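Local coordinates for protein probable branched-chain-amino-acid aminotransferase (Thermotoga maritima MSB8, PDB 3CSW) that probably transfers the amino group of leucine, isoleucine or valine to 2-oxoglutarate, using pyridoxal 5'-phosphate as cofactor, at residues V182-E187 against F230-M235; T123-K128 against G243-R248. All blocks are in the same frame, centred on the assembly; numbering follows the deposited sequence. Where two conformers were deposited one is given.

Contact 1: V182-E187 against F230-M235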
# COMPACT_ATOMS: atom_id res chain seq x y z
N VAL A 182 11.22 11.56 16.28
CA VAL A 182 11.23 12.88 15.63
C VAL A 182 10.14 13.81 16.15
O VAL A 182 8.98 13.42 16.30
CB VAL A 182 11.05 12.70 14.08
CG1 VAL A 182 10.89 14.08 13.32
CG2 VAL A 182 12.22 11.87 13.54
N PHE A 183 10.53 15.04 16.41
CA PHE A 183 9.63 16.11 16.75
C PHE A 183 9.89 17.30 15.82
O PHE A 183 11.02 17.50 15.36
CB PHE A 183 9.87 16.57 18.20
CG PHE A 183 9.42 15.61 19.26
CD1 PHE A 183 10.16 14.48 19.56
CD2 PHE A 183 8.26 15.86 20.00
CE1 PHE A 183 9.76 13.61 20.56
CE2 PHE A 183 7.85 14.99 20.99
CZ PHE A 183 8.61 13.86 21.28
N LEU A 184 8.83 18.06 15.55
CA LEU A 184 8.96 19.32 14.82
C LEU A 184 8.20 20.41 15.57
O LEU A 184 7.32 20.13 16.39
CB LEU A 184 8.52 19.22 13.35
CG LEU A 184 7.07 18.91 13.00
CD1 LEU A 184 6.77 19.42 11.63
CD2 LEU A 184 6.77 17.41 13.09
N VAL A 185 8.58 21.65 15.32
CA VAL A 185 7.89 22.78 15.94
C VAL A 185 7.41 23.66 14.81
O VAL A 185 8.18 23.95 13.90
CB VAL A 185 8.78 23.62 16.89
CG1 VAL A 185 8.01 24.84 17.41
CG2 VAL A 185 9.31 22.76 18.07
N LYS A 186 6.15 24.07 14.87
CA LYS A 186 5.54 24.94 13.86
C LYS A 186 4.56 25.87 14.52
O LYS A 186 3.61 25.41 15.15
CB LYS A 186 4.84 24.09 12.80
CG LYS A 186 4.28 24.85 11.60
CD LYS A 186 5.33 25.67 10.90
CE LYS A 186 4.82 26.16 9.57
NZ LYS A 186 5.83 26.99 8.89
N GLU A 187 4.82 27.18 14.38
CA GLU A 187 3.98 28.24 14.95
C GLU A 187 3.77 28.02 16.45
O GLU A 187 2.66 28.15 16.97
CB GLU A 187 2.63 28.34 14.20
CG GLU A 187 2.76 28.69 12.70
CD GLU A 187 1.43 28.63 11.95
OE1 GLU A 187 0.41 29.13 12.50
OE2 GLU A 187 1.41 28.11 10.81
N PHE A 230 10.03 19.97 6.08
CA PHE A 230 10.70 20.97 5.24
C PHE A 230 10.09 22.36 5.40
O PHE A 230 10.66 23.34 4.95
CB PHE A 230 10.75 20.53 3.78
CG PHE A 230 11.67 19.35 3.55
CD1 PHE A 230 11.24 18.05 3.77
CD2 PHE A 230 12.98 19.54 3.12
CE1 PHE A 230 12.09 16.95 3.58
CE2 PHE A 230 13.84 18.43 2.91
CZ PHE A 230 13.39 17.14 3.14
N GLU A 231 8.94 22.45 6.07
CA GLU A 231 8.33 23.74 6.36
C GLU A 231 8.32 24.08 7.83
O GLU A 231 7.75 25.10 8.21
CB GLU A 231 6.91 23.77 5.81
CG GLU A 231 6.88 23.51 4.31
CD GLU A 231 5.64 24.05 3.66
OE1 GLU A 231 4.56 23.43 3.84
OE2 GLU A 231 5.74 25.07 2.96
N ALA A 232 8.96 23.25 8.65
CA ALA A 232 8.96 23.42 10.09
C ALA A 232 9.84 24.58 10.51
O ALA A 232 10.84 24.89 9.84
CB ALA A 232 9.45 22.11 10.76
N ASP A 233 9.49 25.23 11.62
CA ASP A 233 10.36 26.23 12.26
C ASP A 233 11.55 25.58 13.00
O ASP A 233 12.65 26.14 13.01
CB ASP A 233 9.58 27.11 13.24
CG ASP A 233 8.44 27.85 12.59
OD1 ASP A 233 8.55 28.15 11.40
OD2 ASP A 233 7.41 28.11 13.26
N GLU A 234 11.31 24.43 13.63
CA GLU A 234 12.33 23.69 14.35
C GLU A 234 12.12 22.21 14.15
O GLU A 234 11.03 21.77 13.88
CB GLU A 234 12.29 23.97 15.88
CG GLU A 234 12.06 25.41 16.29
CD GLU A 234 12.05 25.64 17.80
OE1 GLU A 234 12.80 24.96 18.52
OE2 GLU A 234 11.32 26.54 18.26
N MSE A 235 13.20 21.44 14.33
CA MSE A 235 13.15 19.99 14.35
C MSE A 235 14.18 19.45 15.35
O MSE A 235 15.23 20.07 15.57
CB MSE A 235 13.42 19.46 12.94
CG MSE A 235 13.48 17.94 12.79
SE MSE A 235 13.79 17.39 10.95
CE MSE A 235 13.76 15.57 11.22
O HOH W 1 6.19 29.42 10.04
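Strands 181-186 and 234-239 run antiparallel in a mixed sheet of this class-IV aminotransferase fold, and 230-235 joins its partner through a classic beta bulge. Asp233 and Glu234 both face Val185. Val185 N gives a nearly straight hydrogen bond (163°) to Glu234 O at 2.8 Å, though from above the carbonyl plane, while Val185 O takes Glu234 N in its carbonyl plane, on a lone pair, and a weak, bent bond from Asp233 N. Leu184 and Met235, a selenomethionine, form the next, non-hydrogen-bonded pair.

Val185 and Glu234 lie side by side on one face, pointing the same way, with Val185 CB 3.7 Å from Glu234 CB. The extended Glu234 chain carries its buried carboxylate past the valine methyls to Thr264 OG1 and Val263 N. On the other face Leu184 CD1 rests on Ala232 CB. The straight Met235 chain sends CE obliquely to Val182 CG1 at 3.9 Å, with Leu229 of helix 226-230 packed against both.

At the strand end Lys186 leaves with CG anti to the backbone N, then bends at chi2 (56°), so that NZ donates a hydrogen bond to Glu231 O, nearly along the C=O axis, at 2.8 Å. A water links NZ to Asp233 OD1, whose direct salt bridge to NZ is long. Asp233 OD2 receives Glu187 N at 3.0 Å from above the carboxylate plane.

Contact 2: T123-K128 against G243-R248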
# COMPACT_ATOMS: atom_id res chain seq x y z
N THR A 123 25.20 22.70 19.09
CA THR A 123 25.27 23.21 17.71
C THR A 123 24.32 22.52 16.66
O THR A 123 24.22 22.95 15.51
CB THR A 123 26.73 23.08 17.21
OG1 THR A 123 26.79 23.45 15.82
CG2 THR A 123 27.24 21.64 17.37
N GLY A 124 23.63 21.46 17.05
CA GLY A 124 22.69 20.78 16.15
C GLY A 124 23.34 19.69 15.29
O GLY A 124 24.56 19.66 15.11
N VAL A 125 22.52 18.77 14.79
CA VAL A 125 23.04 17.69 13.95
C VAL A 125 22.40 17.75 12.56
O VAL A 125 21.41 18.49 12.35
CB VAL A 125 22.79 16.29 14.60
CG1 VAL A 125 23.44 16.21 16.00
CG2 VAL A 125 21.28 15.95 14.66
N GLU A 126 23.01 17.02 11.63
CA GLU A 126 22.48 16.78 10.27
C GLU A 126 21.75 15.44 10.25
O GLU A 126 22.24 14.46 10.80
CB GLU A 126 23.63 16.70 9.25
CG GLU A 126 23.27 16.12 7.84
CD GLU A 126 22.55 17.11 6.92
OE1 GLU A 126 22.81 18.32 7.04
OE2 GLU A 126 21.78 16.69 6.05
N VAL A 127 20.58 15.40 9.62
CA VAL A 127 19.84 14.16 9.39
C VAL A 127 19.44 14.13 7.91
O VAL A 127 19.38 15.18 7.24
CB VAL A 127 18.58 13.99 10.31
CG1 VAL A 127 18.96 14.05 11.75
CG2 VAL A 127 17.54 15.06 10.02
N LYS A 128 19.16 12.94 7.40
CA LYS A 128 18.71 12.79 6.03
C LYS A 128 17.54 11.83 5.95
O LYS A 128 17.44 10.92 6.77
CB LYS A 128 19.86 12.29 5.14
CG LYS A 128 20.94 13.28 4.99
CD LYS A 128 22.11 12.76 4.20
CE LYS A 128 23.22 13.79 4.20
NZ LYS A 128 24.23 13.43 3.18
N GLY A 243 19.13 12.29 25.00
CA GLY A 243 17.99 13.13 25.38
C GLY A 243 17.44 13.89 24.18
O GLY A 243 17.08 13.27 23.18
N VAL A 244 17.38 15.22 24.25
CA VAL A 244 16.91 16.06 23.13
C VAL A 244 18.09 16.46 22.24
O VAL A 244 19.07 16.99 22.73
CB VAL A 244 16.16 17.32 23.61
CG1 VAL A 244 15.86 18.28 22.43
CG2 VAL A 244 14.90 16.94 24.35
N VAL A 245 17.99 16.18 20.94
CA VAL A 245 19.04 16.44 19.98
C VAL A 245 18.51 17.38 18.90
O VAL A 245 17.68 16.99 18.07
CB VAL A 245 19.60 15.11 19.37
CG1 VAL A 245 20.74 15.39 18.39
CG2 VAL A 245 20.10 14.17 20.50
N PRO A 246 18.97 18.65 18.90
CA PRO A 246 18.48 19.60 17.91
C PRO A 246 18.98 19.26 16.51
O PRO A 246 20.12 18.82 16.36
CB PRO A 246 19.10 20.94 18.36
CG PRO A 246 19.74 20.70 19.61
CD PRO A 246 19.97 19.25 19.78
N VAL A 247 18.12 19.47 15.51
CA VAL A 247 18.48 19.22 14.12
C VAL A 247 18.68 20.56 13.44
O VAL A 247 17.74 21.35 13.32
CB VAL A 247 17.41 18.38 13.35
CG1 VAL A 247 17.76 18.31 11.84
CG2 VAL A 247 17.25 16.94 13.97
N ARG A 248 19.90 20.83 13.00
CA ARG A 248 20.15 22.08 12.27
C ARG A 248 19.91 22.00 10.75
O ARG A 248 19.67 23.03 10.11
CB ARG A 248 21.54 22.62 12.57
CG ARG A 248 22.64 21.95 11.91
CD ARG A 248 23.95 22.79 12.07
NE ARG A 248 25.04 21.83 11.93
CZ ARG A 248 25.43 21.28 10.77
NH1 ARG A 248 24.86 21.64 9.62
NH2 ARG A 248 26.40 20.37 10.77
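Two valine pairs, Val125 with Val245 and Val127 with Val247, carry the side-chain contact where 125-128 crosses 243-247 with 76° between their directions. In this class-IV aminotransferase fold it joins the edge strand 243-247 of one mixed sheet to strand 125-129 of the other, away from the PLP site. Val125 crosses Val245 at about a right angle, its CG1 3.7 Å from Val245 CG1. Its CG2, in the crowded position between backbone N and carbonyl carbon, comes within 3.5 Å of Pro246 O. Two residues further along each strand, Val127 and Val247 also cross nearly perpendicularly, Val127 CG2 meeting Val247 CG1 at 3.7 Å.

The backbones touch through one parallel bridge, Val125 with Val247. Val125 N donates to Pro246 O at 2.9 Å and Val125 O accepts Arg248 N at 2.9 Å, both donors in the carbonyl planes. Gly124, at a positive phi (88°), brings its CA against Pro246 O in a CA-H...O contact at 3.2 Å, with the Arg248 side chain packed close by.

At the chain's corner Arg248 runs extended from CG to NE, CD passing 3.5 Å from Thr123 O, which lies in plane at the guanidinium edge. Apolar valine packing thus accompanies the crossing and two backbone hydrogen bonds define the register; the Arg248 side chain packs without a hydrogen bond along the 123-125 carbonyls, its charge perhaps favoured by the nearby Glu126 carboxylate.

How the contacts relate
The two contacts lie on the same side of the chain's centre, with their own centres 12 Å apart. Along the chain the order is 123-128, 182-187, 230-235, 243-248, so contact 1 is nested inside the loop that contact 2 closes. Strands 234-239 and 243-247, consecutive in sequence, are neighbours in one mixed sheet, with 181-186 on the far side of 234-239. A probable hydrogen bond from Val247 N to Met235 O joins strands 234-239 and 243-247, and so contact 1 to contact 2, and Met235 CE packs on Val127 CG2. Contact 1 thus builds the interior of that sheet, while contact 2 ties its outermost strand to strand 125-129 of the second mixed sheet.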